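Local atomic coordinates of extracellular solute-binding protein, family 1 (Bifidobacterium longum subsp. infantis, PDB entry 6FTH), a protein that probably binds human milk oligosaccharides outside the cell and delivers them to an ABC transporter for uptake. Residues I157-L167 and V179-N189; Q283-G293 and A302-Y311. All coordinates share one frame; numbering follows the deposited sequence.

Interaction 1 (I157-L167 and V179-N189); sequences INKTWLDKLGL and VLKAFKTEDPN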
loop_
_atom_site.group_PDB
_atom_site.type_symbol
_atom_site.label_atom_id
_atom_site.label_comp_id
_atom_site.label_asym_id
_atom_site.label_seq_id
_atom_site.Cartn_x
_atom_site.Cartn_y
_atom_site.Cartn_z
ATOM N N ILE A 157 8.758 -7.958 -16.273
ATOM C CA ILE A 157 9.034 -8.099 -17.699
ATOM C C ILE A 157 8.826 -9.550 -18.108
ATOM O O ILE A 157 9.009 -10.475 -17.308
ATOM C CB ILE A 157 10.438 -7.592 -18.065
ATOM C CG1 ILE A 157 10.606 -7.414 -19.577
ATOM C CG2 ILE A 157 11.509 -8.484 -17.516
ATOM C CD1 ILE A 157 11.705 -6.442 -19.892
ATOM N N ASN A 158 8.424 -9.739 -19.367
ATOM C CA ASN A 158 8.243 -11.072 -19.944
ATOM C C ASN A 158 9.620 -11.597 -20.324
ATOM O O ASN A 158 10.180 -11.243 -21.368
ATOM C CB ASN A 158 7.286 -11.052 -21.128
ATOM C CG ASN A 158 6.913 -12.449 -21.532
ATOM O OD1 ASN A 158 7.793 -13.316 -21.593
ATOM N ND2 ASN A 158 5.633 -12.700 -21.701
ATOM N N LYS A 159 10.190 -12.403 -19.419
ATOM C CA LYS A 159 11.492 -13.010 -19.624
ATOM C C LYS A 159 11.463 -14.048 -20.751
ATOM O O LYS A 159 12.473 -14.230 -21.445
ATOM C CB LYS A 159 11.962 -13.641 -18.304
ATOM C CG LYS A 159 13.392 -14.202 -18.323
ATOM C CD LYS A 159 14.432 -13.157 -18.693
ATOM C CE LYS A 159 15.839 -13.543 -18.266
ATOM N NZ LYS A 159 16.227 -14.903 -18.784
ATOM N N THR A 160 10.341 -14.748 -20.933
ATOM C CA THR A 160 10.229 -15.668 -22.064
ATOM C C THR A 160 10.425 -14.918 -23.373
ATOM O O THR A 160 11.125 -15.387 -24.274
ATOM C CB THR A 160 8.866 -16.350 -22.037
ATOM O OG1 THR A 160 8.774 -17.154 -20.856
ATOM C CG2 THR A 160 8.654 -17.234 -23.281
ATOM N N TRP A 161 9.846 -13.724 -23.477
ATOM C CA TRP A 161 10.037 -12.911 -24.676
ATOM C C TRP A 161 11.483 -12.453 -24.820
ATOM O O TRP A 161 12.051 -12.492 -25.921
ATOM C CB TRP A 161 9.116 -11.705 -24.627
ATOM C CG TRP A 161 7.652 -11.947 -24.787
ATOM C CD1 TRP A 161 7.001 -13.157 -24.909
ATOM C CD2 TRP A 161 6.640 -10.943 -24.890
ATOM N NE1 TRP A 161 5.661 -12.947 -25.063
ATOM C CE2 TRP A 161 5.403 -11.603 -25.057
ATOM C CE3 TRP A 161 6.659 -9.549 -24.846
ATOM C CZ2 TRP A 161 4.201 -10.920 -25.178
ATOM C CZ3 TRP A 161 5.470 -8.860 -24.972
ATOM C CH2 TRP A 161 4.249 -9.545 -25.135
ATOM N N LEU A 162 12.100 -11.977 -23.732
ATOM C CA LEU A 162 13.497 -11.585 -23.811
ATOM C C LEU A 162 14.338 -12.742 -24.328
ATOM O O LEU A 162 15.193 -12.563 -25.200
ATOM C CB LEU A 162 14.023 -11.170 -22.437
ATOM C CG LEU A 162 13.423 -9.880 -21.835
ATOM C CD1 LEU A 162 13.982 -9.725 -20.428
ATOM C CD2 LEU A 162 13.707 -8.651 -22.657
ATOM N N ASP A 163 14.096 -13.937 -23.791
ATOM C CA ASP A 163 14.897 -15.108 -24.138
ATOM C C ASP A 163 14.710 -15.489 -25.601
ATOM O O ASP A 163 15.687 -15.768 -26.311
ATOM C CB ASP A 163 14.494 -16.284 -23.251
ATOM C CG ASP A 163 15.022 -16.163 -21.819
ATOM O OD1 ASP A 163 15.847 -15.280 -21.540
ATOM O OD2 ASP A 163 14.595 -16.989 -20.986
ATOM N N LYS A 164 13.459 -15.508 -26.060
ATOM C CA LYS A 164 13.149 -15.864 -27.445
ATOM C C LYS A 164 13.773 -14.897 -28.438
ATOM O O LYS A 164 14.159 -15.303 -29.543
ATOM C CB LYS A 164 11.632 -15.907 -27.641
ATOM C CG LYS A 164 11.005 -17.192 -27.073
ATOM C CD LYS A 164 9.514 -17.322 -27.364
ATOM C CE LYS A 164 8.992 -18.664 -26.846
ATOM N NZ LYS A 164 7.536 -18.818 -27.054
ATOM N N LEU A 165 13.889 -13.625 -28.071
ATOM C CA LEU A 165 14.428 -12.613 -28.972
ATOM C C LEU A 165 15.916 -12.385 -28.794
ATOM O O LEU A 165 16.503 -11.599 -29.541
ATOM C CB LEU A 165 13.683 -11.288 -28.772
ATOM C CG LEU A 165 12.182 -11.331 -29.044
ATOM C CD1 LEU A 165 11.589 -9.936 -28.850
ATOM C CD2 LEU A 165 11.915 -11.859 -30.456
ATOM N N GLY A 166 16.546 -13.049 -27.834
ATOM C CA GLY A 166 17.963 -12.851 -27.610
ATOM C C GLY A 166 18.291 -11.481 -27.045
ATOM O O GLY A 166 19.264 -10.844 -27.474
ATOM N N LEU A 167 17.500 -11.029 -26.078
ATOM C CA LEU A 167 17.670 -9.761 -25.389
ATOM C C LEU A 167 18.023 -9.996 -23.926
ATOM O O LEU A 167 17.553 -10.947 -23.300
ATOM C CB LEU A 167 16.376 -8.969 -25.438
ATOM C CG LEU A 167 15.890 -8.613 -26.840
ATOM C CD1 LEU A 167 14.447 -8.178 -26.775
ATOM C CD2 LEU A 167 16.738 -7.538 -27.437
ATOM N N VAL A 179 14.297 -2.783 -26.049
ATOM C CA VAL A 179 13.527 -3.996 -25.773
ATOM C C VAL A 179 12.069 -3.822 -26.174
ATOM O O VAL A 179 11.452 -4.722 -26.774
ATOM C CB VAL A 179 13.654 -4.358 -24.277
ATOM C CG1 VAL A 179 12.589 -5.349 -23.869
ATOM C CG2 VAL A 179 15.054 -4.858 -23.968
ATOM N N LEU A 180 11.478 -2.671 -25.842
ATOM C CA LEU A 180 10.071 -2.471 -26.134
ATOM C C LEU A 180 9.821 -2.429 -27.636
ATOM O O LEU A 180 8.799 -2.936 -28.100
ATOM C CB LEU A 180 9.582 -1.185 -25.474
ATOM C CG LEU A 180 9.595 -1.167 -23.932
ATOM C CD1 LEU A 180 9.126 0.163 -23.464
ATOM C CD2 LEU A 180 8.726 -2.264 -23.351
ATOM N N LYS A 181 10.735 -1.822 -28.410
ATOM C CA LYS A 181 10.596 -1.829 -29.868
ATOM C C LYS A 181 10.621 -3.248 -30.412
ATOM O O LYS A 181 9.875 -3.580 -31.342
ATOM C CB LYS A 181 11.701 -0.997 -30.515
ATOM C CG LYS A 181 11.554 0.512 -30.270
ATOM C CD LYS A 181 12.685 1.353 -30.828
ATOM C CE LYS A 181 12.413 2.850 -30.589
ATOM N NZ LYS A 181 13.608 3.703 -30.951
ATOM N N ALA A 182 11.493 -4.090 -29.870
ATOM C CA ALA A 182 11.541 -5.487 -30.284
ATOM C C ALA A 182 10.247 -6.205 -29.947
ATOM O O ALA A 182 9.712 -6.970 -30.765
ATOM C CB ALA A 182 12.722 -6.164 -29.601
ATOM N N PHE A 183 9.711 -5.972 -28.749
ATOM C CA PHE A 183 8.422 -6.548 -28.385
ATOM C C PHE A 183 7.346 -6.104 -29.356
ATOM O O PHE A 183 6.453 -6.887 -29.715
ATOM C CB PHE A 183 8.021 -6.122 -26.962
ATOM C CG PHE A 183 8.829 -6.762 -25.838
ATOM C CD1 PHE A 183 9.761 -7.771 -26.052
ATOM C CD2 PHE A 183 8.612 -6.338 -24.541
ATOM C CE1 PHE A 183 10.449 -8.332 -24.971
ATOM C CE2 PHE A 183 9.279 -6.881 -23.476
ATOM C CZ PHE A 183 10.206 -7.874 -23.679
ATOM N N LYS A 184 7.411 -4.847 -29.799
ATOM C CA LYS A 184 6.361 -4.323 -30.650
ATOM C C LYS A 184 6.378 -5.003 -32.009
ATOM O O LYS A 184 5.317 -5.333 -32.545
ATOM C CB LYS A 184 6.501 -2.807 -30.795
ATOM C CG LYS A 184 5.361 -2.191 -31.607
ATOM C CD LYS A 184 5.461 -0.705 -31.762
ATOM C CE LYS A 184 4.212 -0.123 -32.476
ATOM N NZ LYS A 184 2.882 -0.452 -31.827
ATOM N N THR A 185 7.564 -5.266 -32.562
ATOM C CA THR A 185 7.657 -5.613 -33.978
ATOM C C THR A 185 8.025 -7.059 -34.260
ATOM O O THR A 185 7.852 -7.501 -35.399
ATOM C CB THR A 185 8.689 -4.733 -34.694
ATOM O OG1 THR A 185 9.982 -4.882 -34.100
ATOM C CG2 THR A 185 8.267 -3.268 -34.625
ATOM N N GLU A 186 8.544 -7.796 -33.277
ATOM C CA GLU A 186 9.087 -9.124 -33.514
ATOM C C GLU A 186 8.161 -10.261 -33.053
ATOM O O GLU A 186 8.608 -11.405 -32.995
ATOM C CB GLU A 186 10.487 -9.246 -32.886
ATOM C CG GLU A 186 11.451 -8.159 -33.417
ATOM C CD GLU A 186 12.816 -8.180 -32.786
ATOM O OE1 GLU A 186 13.136 -9.149 -32.063
ATOM O OE2 GLU A 186 13.587 -7.217 -33.020
ATOM N N ASP A 187 6.888 -9.995 -32.779
ATOM C CA ASP A 187 5.905 -11.042 -32.524
ATOM C C ASP A 187 6.397 -12.057 -31.489
ATOM O O ASP A 187 6.365 -13.271 -31.732
ATOM C CB ASP A 187 5.552 -11.753 -33.826
ATOM C CG ASP A 187 4.332 -12.640 -33.691
ATOM O OD1 ASP A 187 3.455 -12.326 -32.867
ATOM O OD2 ASP A 187 4.246 -13.666 -34.411
ATOM N N PRO A 188 6.843 -11.610 -30.317
ATOM C CA PRO A 188 7.396 -12.572 -29.357
ATOM C C PRO A 188 6.404 -13.619 -28.906
ATOM O O PRO A 188 6.821 -14.709 -28.513
ATOM C CB PRO A 188 7.875 -11.685 -28.195
ATOM C CG PRO A 188 7.058 -10.429 -28.313
ATOM C CD PRO A 188 6.951 -10.230 -29.816
ATOM N N ASN A 189 5.100 -13.347 -28.939
ATOM C CA ASN A 189 4.145 -14.374 -28.532
ATOM C C ASN A 189 3.779 -15.335 -29.655
ATOM O O ASN A 189 3.002 -16.265 -29.409
ATOM C CB ASN A 189 2.902 -13.794 -27.830
ATOM C CG ASN A 189 1.921 -13.083 -28.767
ATOM O OD1 ASN A 189 1.981 -13.223 -29.989
ATOM N ND2 ASN A 189 0.976 -12.363 -28.176
HETATM O O HOH W 1 6.700 -16.471 -26.351
#
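Trp161 and Phe183 meet edge to face. The six-membered ring of Trp161 turns its edge to the face of Phe183, with ring centroids 5.0 Å apart and planes at 78°. Trp161 CE3 sits over the centre of the phenyl ring. Pro188 sets its CB-CG edge over one face of the indole: its CB is 3.6 Å from the centroid of the five-membered ring, a CH-pi contact. The opposite indole face carries Asn158 ND2, toward its rim. Across Phe183 from the indole, Val179 CG1 lies over the rim of the other face. Leu165 CD1 comes in at the phenyl edge, 4.0 Å from Phe183 CD1. Leu162 CD2 touches both Phe183 CZ and Val179 CG1. Leu167 CD1 rests on Ala182 CB at 3.9 Å.

No direct hydrogen bond joins the segments. One water accepts from Lys164 NZ and donates to Pro188 O, a bridge at the outer margin. Asn158 N-caps helix 159-165: its OD1 accepts from Trp161 N at 2.8 Å, from above the carbonyl plane. Gly166 ends that helix in a Schellman motif. With CG anti to its carbonyl carbon (chi1 -70°), Trp161 extends its indole between Pro188 and Asn158. Helices 159-165 and 179-185 cross almost perpendicularly, at 85°. Phe183 also touches Pro198 of strand 197-199, and Ile157 packs on Val294 and Ile312 of the strands beside its own.

Interaction 2 (Q283-G293 and A302-Y311); sequences QLSDGKTAKTG and ASFGTLKDQY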
loop_
_atom_site.group_PDB
_atom_site.type_symbol
_atom_site.label_atom_id
_atom_site.label_comp_id
_atom_site.label_asym_id
_atom_site.label_seq_id
_atom_site.Cartn_x
_atom_site.Cartn_y
_atom_site.Cartn_z
ATOM N N GLN A 283 -3.138 -7.510 -19.166
ATOM C CA GLN A 283 -2.021 -8.349 -18.754
ATOM C C GLN A 283 -2.440 -9.811 -18.568
ATOM O O GLN A 283 -1.657 -10.726 -18.842
ATOM C CB GLN A 283 -1.413 -7.801 -17.464
ATOM C CG GLN A 283 -0.382 -6.669 -17.652
ATOM C CD GLN A 283 -0.989 -5.375 -18.110
ATOM O OE1 GLN A 283 -1.112 -5.127 -19.313
ATOM N NE2 GLN A 283 -1.387 -4.539 -17.161
ATOM N N LEU A 284 -3.647 -10.052 -18.060
ATOM C CA LEU A 284 -4.083 -11.427 -17.824
ATOM C C LEU A 284 -4.422 -12.141 -19.128
ATOM O O LEU A 284 -4.291 -13.372 -19.216
ATOM C CB LEU A 284 -5.300 -11.435 -16.908
ATOM C CG LEU A 284 -5.016 -11.013 -15.468
ATOM C CD1 LEU A 284 -6.310 -10.667 -14.751
ATOM C CD2 LEU A 284 -4.265 -12.086 -14.708
ATOM N N SER A 285 -4.862 -11.391 -20.136
ATOM C CA SER A 285 -5.162 -11.962 -21.440
ATOM C C SER A 285 -6.150 -13.114 -21.279
ATOM O O SER A 285 -7.083 -13.025 -20.474
ATOM C CB SER A 285 -3.854 -12.402 -22.097
ATOM O OG SER A 285 -4.055 -12.830 -23.431
ATOM N N ASP A 286 -5.952 -14.200 -22.017
ATOM C CA ASP A 286 -6.813 -15.372 -21.902
ATOM C C ASP A 286 -6.192 -16.480 -21.061
ATOM O O ASP A 286 -6.713 -17.597 -21.046
ATOM C CB ASP A 286 -7.183 -15.902 -23.294
ATOM C CG ASP A 286 -5.981 -16.383 -24.072
ATOM O OD1 ASP A 286 -4.848 -16.255 -23.558
ATOM O OD2 ASP A 286 -6.170 -16.909 -25.200
ATOM N N GLY A 287 -5.107 -16.197 -20.343
ATOM C CA GLY A 287 -4.405 -17.216 -19.595
ATOM C C GLY A 287 -3.455 -18.060 -20.417
ATOM O O GLY A 287 -2.682 -18.835 -19.839
ATOM N N LYS A 288 -3.477 -17.925 -21.745
ATOM C CA LYS A 288 -2.692 -18.766 -22.638
ATOM C C LYS A 288 -1.726 -17.958 -23.486
ATOM O O LYS A 288 -0.552 -18.326 -23.604
ATOM C CB LYS A 288 -3.658 -19.560 -23.539
ATOM C CG LYS A 288 -2.998 -20.559 -24.477
ATOM C CD LYS A 288 -4.047 -21.238 -25.369
ATOM C CE LYS A 288 -3.416 -22.032 -26.513
ATOM N NZ LYS A 288 -4.451 -22.703 -27.368
ATOM N N THR A 289 -2.183 -16.851 -24.074
ATOM C CA THR A 289 -1.343 -16.000 -24.912
ATOM C C THR A 289 -1.004 -14.731 -24.134
ATOM O O THR A 289 -1.893 -13.927 -23.833
ATOM C CB THR A 289 -2.082 -15.650 -26.202
ATOM O OG1 THR A 289 -2.408 -16.853 -26.903
ATOM C CG2 THR A 289 -1.220 -14.775 -27.105
ATOM N N ALA A 290 0.273 -14.561 -23.813
ATOM C CA ALA A 290 0.712 -13.337 -23.157
ATOM C C ALA A 290 0.592 -12.164 -24.118
ATOM O O ALA A 290 0.896 -12.288 -25.307
ATOM C CB ALA A 290 2.168 -13.482 -22.731
ATOM N N LYS A 291 0.189 -11.008 -23.585
ATOM C CA LYS A 291 0.012 -9.793 -24.373
ATOM C C LYS A 291 0.958 -8.663 -24.008
ATOM O O LYS A 291 1.317 -7.882 -24.889
ATOM C CB LYS A 291 -1.419 -9.260 -24.235
ATOM C CG LYS A 291 -2.495 -10.243 -24.647
ATOM C CD LYS A 291 -2.610 -10.370 -26.159
ATOM C CE LYS A 291 -3.751 -11.307 -26.511
ATOM N NZ LYS A 291 -3.952 -11.428 -27.992
ATOM N N THR A 292 1.380 -8.550 -22.748
ATOM C CA THR A 292 2.109 -7.370 -22.283
ATOM C C THR A 292 3.563 -7.693 -21.961
ATOM O O THR A 292 3.867 -8.688 -21.300
ATOM C CB THR A 292 1.410 -6.821 -21.054
ATOM O OG1 THR A 292 0.056 -6.484 -21.384
ATOM C CG2 THR A 292 2.122 -5.565 -20.534
ATOM N N GLY A 293 4.469 -6.818 -22.405
ATOM C CA GLY A 293 5.883 -7.025 -22.193
ATOM C C GLY A 293 6.355 -6.574 -20.815
ATOM O O GLY A 293 7.079 -7.315 -20.135
ATOM N N ALA A 302 -0.608 -12.204 -9.239
ATOM C CA ALA A 302 -1.716 -11.261 -9.247
ATOM C C ALA A 302 -1.829 -10.557 -10.592
ATOM O O ALA A 302 -2.936 -10.279 -11.061
ATOM C CB ALA A 302 -1.540 -10.223 -8.138
ATOM N N SER A 303 -0.690 -10.234 -11.215
ATOM C CA SER A 303 -0.703 -9.502 -12.481
ATOM C C SER A 303 -1.046 -10.397 -13.674
ATOM O O SER A 303 -1.706 -9.944 -14.620
ATOM C CB SER A 303 0.658 -8.852 -12.720
ATOM O OG SER A 303 0.766 -7.660 -11.954
ATOM N N PHE A 304 -0.583 -11.642 -13.670
ATOM C CA PHE A 304 -0.556 -12.453 -14.884
ATOM C C PHE A 304 -1.219 -13.818 -14.765
ATOM O O PHE A 304 -1.347 -14.498 -15.794
ATOM C CB PHE A 304 0.891 -12.644 -15.359
ATOM C CG PHE A 304 1.646 -11.345 -15.529
ATOM C CD1 PHE A 304 1.297 -10.444 -16.522
ATOM C CD2 PHE A 304 2.692 -11.039 -14.682
ATOM C CE1 PHE A 304 1.996 -9.244 -16.658
ATOM C CE2 PHE A 304 3.380 -9.848 -14.808
ATOM C CZ PHE A 304 3.040 -8.962 -15.789
ATOM N N GLY A 305 -1.604 -14.253 -13.573
ATOM C CA GLY A 305 -2.323 -15.515 -13.458
ATOM C C GLY A 305 -1.534 -16.674 -14.034
ATOM O O GLY A 305 -0.341 -16.849 -13.768
ATOM N N THR A 306 -2.205 -17.497 -14.852
ATOM C CA THR A 306 -1.530 -18.678 -15.381
ATOM C C THR A 306 -0.398 -18.344 -16.343
ATOM O O THR A 306 0.364 -19.243 -16.703
ATOM C CB THR A 306 -2.538 -19.612 -16.050
ATOM O OG1 THR A 306 -3.330 -18.877 -16.988
ATOM C CG2 THR A 306 -3.490 -20.211 -15.002
ATOM N N LEU A 307 -0.245 -17.084 -16.746
ATOM C CA LEU A 307 0.895 -16.671 -17.555
ATOM C C LEU A 307 2.109 -16.292 -16.717
ATOM O O LEU A 307 3.135 -15.896 -17.279
ATOM C CB LEU A 307 0.503 -15.485 -18.441
ATOM C CG LEU A 307 -0.541 -15.758 -19.537
ATOM C CD1 LEU A 307 -1.070 -14.453 -20.124
ATOM C CD2 LEU A 307 0.037 -16.633 -20.631
ATOM N N LYS A 308 2.031 -16.458 -15.393
ATOM C CA LYS A 308 3.047 -15.881 -14.512
ATOM C C LYS A 308 4.436 -16.458 -14.724
ATOM O O LYS A 308 5.430 -15.773 -14.450
ATOM C CB LYS A 308 2.645 -16.041 -13.045
ATOM C CG LYS A 308 2.548 -17.450 -12.546
ATOM C CD LYS A 308 1.919 -17.444 -11.147
ATOM C CE LYS A 308 1.802 -18.856 -10.557
ATOM N NZ LYS A 308 1.172 -18.817 -9.183
ATOM N N ASP A 309 4.559 -17.719 -15.160
ATOM C CA ASP A 309 5.918 -18.242 -15.241
ATOM C C ASP A 309 6.723 -17.624 -16.389
ATOM O O ASP A 309 7.923 -17.872 -16.471
ATOM C CB ASP A 309 5.981 -19.778 -15.293
ATOM C CG ASP A 309 5.427 -20.456 -14.022
ATOM O OD1 ASP A 309 5.667 -19.980 -12.881
ATOM O OD2 ASP A 309 4.756 -21.497 -14.176
ATOM N N GLN A 310 6.109 -16.784 -17.231
ATOM C CA GLN A 310 6.856 -16.042 -18.247
ATOM C C GLN A 310 7.463 -14.752 -17.703
ATOM O O GLN A 310 8.258 -14.130 -18.409
ATOM C CB GLN A 310 5.968 -15.670 -19.442
ATOM C CG GLN A 310 5.275 -16.856 -20.115
ATOM C CD GLN A 310 4.530 -16.490 -21.397
ATOM O OE1 GLN A 310 4.909 -15.562 -22.128
ATOM N NE2 GLN A 310 3.460 -17.230 -21.683
ATOM N N TYR A 311 7.111 -14.343 -16.484
ATOM C CA TYR A 311 7.403 -12.992 -16.011
ATOM C C TYR A 311 8.315 -13.017 -14.800
ATOM O O TYR A 311 8.176 -13.874 -13.914
ATOM C CB TYR A 311 6.118 -12.222 -15.683
ATOM C CG TYR A 311 5.316 -11.884 -16.908
ATOM C CD1 TYR A 311 4.426 -12.803 -17.453
ATOM C CD2 TYR A 311 5.468 -10.667 -17.543
ATOM C CE1 TYR A 311 3.688 -12.495 -18.581
ATOM C CE2 TYR A 311 4.724 -10.338 -18.664
ATOM C CZ TYR A 311 3.846 -11.272 -19.199
ATOM O OH TYR A 311 3.120 -10.972 -20.339
HETATM O O HOH W 2 0.346 -10.627 -20.681
HETATM O O HOH W 3 -3.604 -15.015 -17.175
HETATM O O HOH W 4 1.893 -16.983 -24.437
#
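Gly287 and Thr306 face each other, CA atoms 5.3 Å apart, where a type II' turn from Leu284 to Gly287 meets the 3-10 segment 306-310. The turn begins at the last residue of helix 276-284, and the chain then leads into strand 292-297 of a mixed sheet. Thr306 OG1 donates to Gly287 O at 2.9 Å, in the carbonyl plane and on a lone pair. Gly287 has no room for a side chain, since a CB would clash with Thr306 OG1. Asp286 OD1 fixes the next bend, accepting from Lys288 N, an Asx turn, and from Thr289 N, which extends it to an Asx motif.

Leu307 fills the middle. Its CD1 meets Leu284 O and Ala290 CA, and its CD2 lies 3.5 Å from Lys288 O, so much of its surface rests on backbone. Leu284 CD2 lies against Ser303 O. Gln283 CG reaches Phe304 CE1 at 3.6 Å, and the bend at chi2 (70°) turns its amide away to accept from Thr292 OG1. Water 3 links Leu284 O to Phe304 O, donating to both.

Tyr311 OH bonds Thr292 O and also meets Ala290, 3.6 Å from its CB. Phe304 CE1 lies over one face of the Tyr311 ring, toward the rim. Were Tyr311 an alanine, Thr292 O would probably lose its hydroxyl donor and a gap would open beside Ala290 and Phe304. Gln310 OE1 touches Ala290 CB and accepts a bond from Asn158 ND2. Tyr311 OH also accepts from water 2, which donates to Gln283 O and accepts from Lys291 N. The bond from Tyr311 OH to Thr292 O is 2.6 Å long, in the carbonyl plane, with a C=O...donor angle of 147°.

Interactions 1 and 2 lie about 14 Å apart, centre to centre, and reach the same mixed sheet through strands 154-158 and 292-297, which are neighbours in it. Interaction 1 is the more buried and is held by rings and aliphatic groups, with water only at its margin. Interaction 2 is partly buried and relies more on backbone carbonyls, two direct hydrogen bonds and bridging waters. The two meet directly. Asn158 N lies 2.9 Å from Gly293 O, probably a hydrogen bond, and Asn189 ND2 reaches Ala290 O. Trp161 CZ3 packs on Gly293 CA at 3.4 Å. Asn158 thus serves both, capping a helix in one and bonding Gln310 in the other.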